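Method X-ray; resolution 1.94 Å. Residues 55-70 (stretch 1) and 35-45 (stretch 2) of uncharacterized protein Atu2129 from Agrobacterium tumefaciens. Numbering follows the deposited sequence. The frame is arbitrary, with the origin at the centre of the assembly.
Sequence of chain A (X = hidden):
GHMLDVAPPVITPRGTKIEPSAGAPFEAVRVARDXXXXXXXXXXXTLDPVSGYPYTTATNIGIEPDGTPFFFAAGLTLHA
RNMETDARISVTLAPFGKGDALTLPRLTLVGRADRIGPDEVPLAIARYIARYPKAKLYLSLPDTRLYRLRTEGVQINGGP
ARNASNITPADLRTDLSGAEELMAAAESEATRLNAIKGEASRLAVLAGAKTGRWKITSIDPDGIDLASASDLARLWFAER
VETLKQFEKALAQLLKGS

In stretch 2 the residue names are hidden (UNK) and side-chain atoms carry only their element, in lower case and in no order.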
# COMPACT_ATOMS: atom_id res chain seq x y z
N TYR A 55 4.87 -10.78 -7.99
CA TYR A 55 4.34 -11.20 -6.72
C TYR A 55 4.51 -10.01 -5.78
O TYR A 55 5.60 -9.48 -5.65
CB TYR A 55 5.07 -12.47 -6.17
CG TYR A 55 4.61 -12.83 -4.78
CD1 TYR A 55 3.50 -13.66 -4.59
CD2 TYR A 55 5.26 -12.32 -3.64
CE1 TYR A 55 3.06 -13.98 -3.32
CE2 TYR A 55 4.82 -12.65 -2.36
CZ TYR A 55 3.72 -13.46 -2.20
OH TYR A 55 3.28 -13.76 -0.94
N THR A 56 3.42 -9.61 -5.12
CA THR A 56 3.43 -8.42 -4.29
C THR A 56 3.28 -8.72 -2.81
O THR A 56 2.67 -9.74 -2.41
CB THR A 56 2.32 -7.42 -4.71
OG1 THR A 56 1.07 -8.11 -4.78
CG2 THR A 56 2.63 -6.83 -6.04
N THR A 57 3.81 -7.81 -1.99
CA THR A 57 3.50 -7.77 -0.55
C THR A 57 3.47 -6.33 -0.06
O THR A 57 3.69 -5.41 -0.86
CB THR A 57 4.47 -8.70 0.33
OG1 THR A 57 3.94 -8.81 1.66
CG2 THR A 57 5.91 -8.17 0.38
N ALA A 58 3.16 -6.13 1.22
CA ALA A 58 3.32 -4.85 1.90
C ALA A 58 4.43 -4.96 2.95
O ALA A 58 4.51 -5.97 3.66
CB ALA A 58 2.01 -4.38 2.55
N THR A 59 5.26 -3.93 3.05
CA THR A 59 6.36 -3.96 4.02
C THR A 59 6.63 -2.56 4.59
O THR A 59 6.05 -1.59 4.10
CB THR A 59 7.64 -4.60 3.38
OG1 THR A 59 8.52 -5.05 4.42
CG2 THR A 59 8.36 -3.66 2.37
N ASN A 60 7.47 -2.49 5.62
CA ASN A 60 7.82 -1.23 6.25
C ASN A 60 9.13 -0.71 5.64
O ASN A 60 10.05 -1.49 5.38
CB ASN A 60 8.05 -1.44 7.75
CG ASN A 60 6.87 -2.07 8.48
OD1 ASN A 60 5.70 -1.70 8.29
ND2 ASN A 60 7.18 -2.97 9.43
N ILE A 61 9.26 0.59 5.54
CA ILE A 61 10.43 1.25 4.91
C ILE A 61 11.31 1.97 5.92
O ILE A 61 10.82 2.87 6.70
CB ILE A 61 9.91 2.28 3.84
CG1 ILE A 61 9.37 1.52 2.62
CG2 ILE A 61 11.01 3.23 3.37
CD1 ILE A 61 10.42 0.63 1.90
N GLY A 62 12.59 1.58 5.95
CA GLY A 62 13.62 2.40 6.63
C GLY A 62 14.33 3.31 5.62
O GLY A 62 14.27 3.06 4.42
N ILE A 63 14.94 4.40 6.08
CA ILE A 63 15.70 5.26 5.16
C ILE A 63 17.09 5.51 5.76
O ILE A 63 17.20 5.83 6.95
CB ILE A 63 15.01 6.64 4.86
CG1 ILE A 63 13.60 6.50 4.33
CG2 ILE A 63 15.68 7.31 3.70
CD1 ILE A 63 13.52 6.14 2.80
N GLU A 64 18.13 5.38 4.95
CA GLU A 64 19.48 5.68 5.39
C GLU A 64 19.81 7.19 5.17
O GLU A 64 19.10 7.86 4.41
CB GLU A 64 20.47 4.75 4.68
CG GLU A 64 20.02 3.26 4.77
CD GLU A 64 21.01 2.29 4.13
OE1 GLU A 64 21.23 1.21 4.72
OE2 GLU A 64 21.57 2.64 3.06
N PRO A 65 20.83 7.73 5.87
CA PRO A 65 21.17 9.17 5.79
C PRO A 65 21.21 9.75 4.37
O PRO A 65 20.73 10.83 4.17
CB PRO A 65 22.54 9.24 6.44
CG PRO A 65 22.48 8.13 7.47
CD PRO A 65 21.70 7.04 6.84
N ASP A 66 21.72 9.00 3.38
CA ASP A 66 21.75 9.46 1.97
C ASP A 66 20.40 9.30 1.22
O ASP A 66 20.35 9.51 0.01
CB ASP A 66 22.89 8.77 1.18
CG ASP A 66 22.62 7.30 0.94
OD1 ASP A 66 23.43 6.63 0.30
OD2 ASP A 66 21.60 6.80 1.42
N GLY A 67 19.36 8.89 1.94
CA GLY A 67 18.01 8.74 1.38
C GLY A 67 17.67 7.36 0.85
O GLY A 67 16.55 7.16 0.37
N THR A 68 18.60 6.40 0.98
CA THR A 68 18.42 5.04 0.46
C THR A 68 17.40 4.24 1.28
O THR A 68 17.59 4.06 2.49
CB THR A 68 19.75 4.24 0.44
OG1 THR A 68 20.72 4.89 -0.39
CG2 THR A 68 19.51 2.85 -0.13
N PRO A 69 16.32 3.75 0.62
CA PRO A 69 15.37 2.93 1.33
C PRO A 69 15.91 1.54 1.65
O PRO A 69 16.67 0.96 0.86
CB PRO A 69 14.18 2.82 0.37
CG PRO A 69 14.42 3.76 -0.72
CD PRO A 69 15.92 3.90 -0.79
N PHE A 70 15.51 1.01 2.81
CA PHE A 70 15.90 -0.36 3.15
C PHE A 70 14.72 -1.01 3.83
O PHE A 70 13.79 -0.34 4.29
CB PHE A 70 17.22 -0.40 3.99
CG PHE A 70 17.04 -0.04 5.46
CD1 PHE A 70 16.82 -1.03 6.43
CD2 PHE A 70 17.14 1.29 5.89
CE1 PHE A 70 16.70 -0.68 7.81
CE2 PHE A 70 17.01 1.64 7.23
CZ PHE A 70 16.78 0.64 8.20
N UNK A 35 7.84 12.26 -0.20
CA UNK A 35 7.21 10.92 -0.10
C UNK A 35 8.24 9.89 0.31
O UNK A 35 7.95 8.95 1.09
c UNK A 35 6.59 10.47 -1.46
c UNK A 35 6.03 9.05 -1.37
c UNK A 35 5.49 11.44 -1.88
N UNK A 36 9.44 10.02 -0.25
CA UNK A 36 10.51 9.13 0.08
C UNK A 36 10.78 9.09 1.59
O UNK A 36 10.91 7.99 2.18
c UNK A 36 14.23 9.51 -0.97
c UNK A 36 11.79 9.49 -0.66
c UNK A 36 13.06 8.72 -0.32
c UNK A 36 13.04 7.29 -0.80
N UNK A 37 10.82 10.26 2.19
CA UNK A 37 11.25 10.36 3.57
C UNK A 37 10.14 10.16 4.60
O UNK A 37 10.42 9.96 5.80
c UNK A 37 13.41 11.67 3.30
c UNK A 37 13.92 11.90 2.07
c UNK A 37 15.61 11.43 3.40
n UNK A 37 15.29 11.74 2.16
n UNK A 37 14.49 11.39 4.12
c UNK A 37 11.98 11.67 3.82
N UNK A 38 8.90 10.26 4.16
CA UNK A 38 7.79 10.32 5.09
C UNK A 38 6.80 9.18 4.88
O UNK A 38 5.70 9.20 5.45
c UNK A 38 7.99 12.85 5.50
c UNK A 38 7.05 11.70 5.08
o UNK A 38 6.52 11.97 3.76
N UNK A 39 7.16 8.20 4.06
CA UNK A 39 6.27 7.02 3.89
C UNK A 39 6.72 5.83 4.74
O UNK A 39 7.86 5.39 4.61
o UNK A 39 5.70 7.79 1.64
c UNK A 39 6.14 6.64 2.39
N UNK A 40 5.83 5.32 5.60
CA UNK A 40 6.11 4.09 6.39
C UNK A 40 5.89 2.80 5.59
O UNK A 40 6.73 1.92 5.59
n UNK A 40 6.75 5.46 13.36
n UNK A 40 5.16 6.51 12.06
n UNK A 40 5.92 4.40 11.50
c UNK A 40 5.08 4.30 10.30
c UNK A 40 5.96 5.46 12.29
c UNK A 40 5.93 4.61 8.95
c UNK A 40 5.27 3.99 7.69
N UNK A 41 4.74 2.70 4.93
CA UNK A 41 4.38 1.47 4.26
C UNK A 41 4.65 1.58 2.76
O UNK A 41 4.45 2.63 2.16
c UNK A 41 2.92 1.08 4.53
c UNK A 41 2.62 -0.32 3.97
o UNK A 41 2.72 1.03 5.95
N UNK A 42 5.16 0.48 2.21
CA UNK A 42 5.50 0.35 0.81
C UNK A 42 4.90 -0.94 0.22
O UNK A 42 4.87 -1.96 0.88
c UNK A 42 7.02 0.29 0.67
N UNK A 43 4.38 -0.84 -0.99
CA UNK A 43 4.13 -1.99 -1.82
C UNK A 43 5.48 -2.47 -2.34
O UNK A 43 6.36 -1.68 -2.67
c UNK A 43 3.21 -1.58 -2.97
N UNK A 44 5.66 -3.79 -2.38
CA UNK A 44 6.91 -4.40 -2.81
C UNK A 44 6.49 -5.46 -3.81
O UNK A 44 5.67 -6.35 -3.46
c UNK A 44 7.56 -5.14 -1.63
c UNK A 44 9.33 -6.84 -0.89
c UNK A 44 9.81 -5.39 -2.94
c UNK A 44 9.06 -5.50 -1.61
N UNK A 45 7.08 -5.39 -4.99
CA UNK A 45 6.89 -6.37 -6.03
C UNK A 45 8.19 -7.11 -6.33
O UNK A 45 9.28 -6.52 -6.41
c UNK A 45 6.31 -5.73 -7.30
O HOH W 1 4.30 0.43 8.11

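Position 35 carries three side-chain carbons, the first bearing the other two, and lies out of reach of stretch 1. This beta-branched hydrocarbon is Val-35, a buried residue of the helix.

Position 36 has four carbons forked at the second. The end of the chain brings one terminal carbon to 3.8 Å from both Ile-63 CD1 and Pro-69 CG, and the other to 3.6 Å from Gly-67 O. The fork identifies Leu-36, whose length lets it fill the apolar space beside Ile-63 and Pro-69.

Position 37 shows one carbon followed by a five-membered ring of three carbons and two nitrogens; one ring carbon lies 4.1 Å from Ile-63 CG2 and one ring nitrogen 4.1 Å from Gly-67 CA, the ring meeting both obliquely. This is His-37, whose ND1 is hydrogen-bonded elsewhere in the structure. Gly-67 closes a type I turn begun at Glu-64; at its positive phi a CB would be jammed against Asp-66 O, which calls for glycine.

At position 38 one carbon carries an oxygen and a carbon, and the CA-to-CB bond points away from stretch 1. It is Thr-38, partly exposed, where a polar side chain is readily accommodated.

Position 39 has one carbon and one oxygen, the mark of Ser-39. Its short side chain turns back to the helix, OG donating a hydrogen bond to Val-35 O at 2.6 Å, so that the buried hydroxyl is satisfied.

Position 40 holds three carbons, a nitrogen, and a carbon carrying two more nitrogens: a guanidinium, hence Arg-40. The side chain starts away from stretch 1 and finds its hydrogen bonds elsewhere in the structure, while Arg-40 O accepts from Ile-61 N at 2.9 Å.

Position 41 again has a carbon bearing one oxygen and one carbon, the latter 4.3 Å from Ala-58 CB. It is Thr-41, which offers both a methyl and a hydroxyl on the face it shares with Asn-60. Thr-41 OG1 lies 2.7 Å from the O of water 1, and that water donates to Asn-60 OD1 at 2.6 Å.

Position 42 has one carbon, 3.3 Å from Ile-61 CG1. This is Ala-42, whose small methyl suits so close an approach.

Position 43 also has one carbon, on the other face; this CB comes no nearer to stretch 1 than 4.4 Å, to Thr-57 O. It is Ala-43, paired through the backbone with Ala-58.

Position 44 has four carbons forked at the second; one terminal carbon is 3.9 Å from Thr-57 CG2, and CB is 4.3 Å from Thr-59 CG2. Leu-44 covers the methyls of both threonines.

Position 45 has a single carbon, 4.0 Å from Thr-56 CG2: Ala-45, a small partner at a closely spaced pair.

The contact rests on an antiparallel strand pair with reciprocal backbone hydrogen bonds: Ala-42 N to Thr-59 O 2.9 Å and Thr-59 N to Ala-42 O 3.0 Å; Leu-44 N to Thr-57 O 3.0 Å and Thr-57 N to Leu-44 O 2.8 Å. Beyond this ladder, Leu-36 and His-37 extend the packing to Ile-63 and the turn.

Stretch 2 35-45: VLHTSRTAALA
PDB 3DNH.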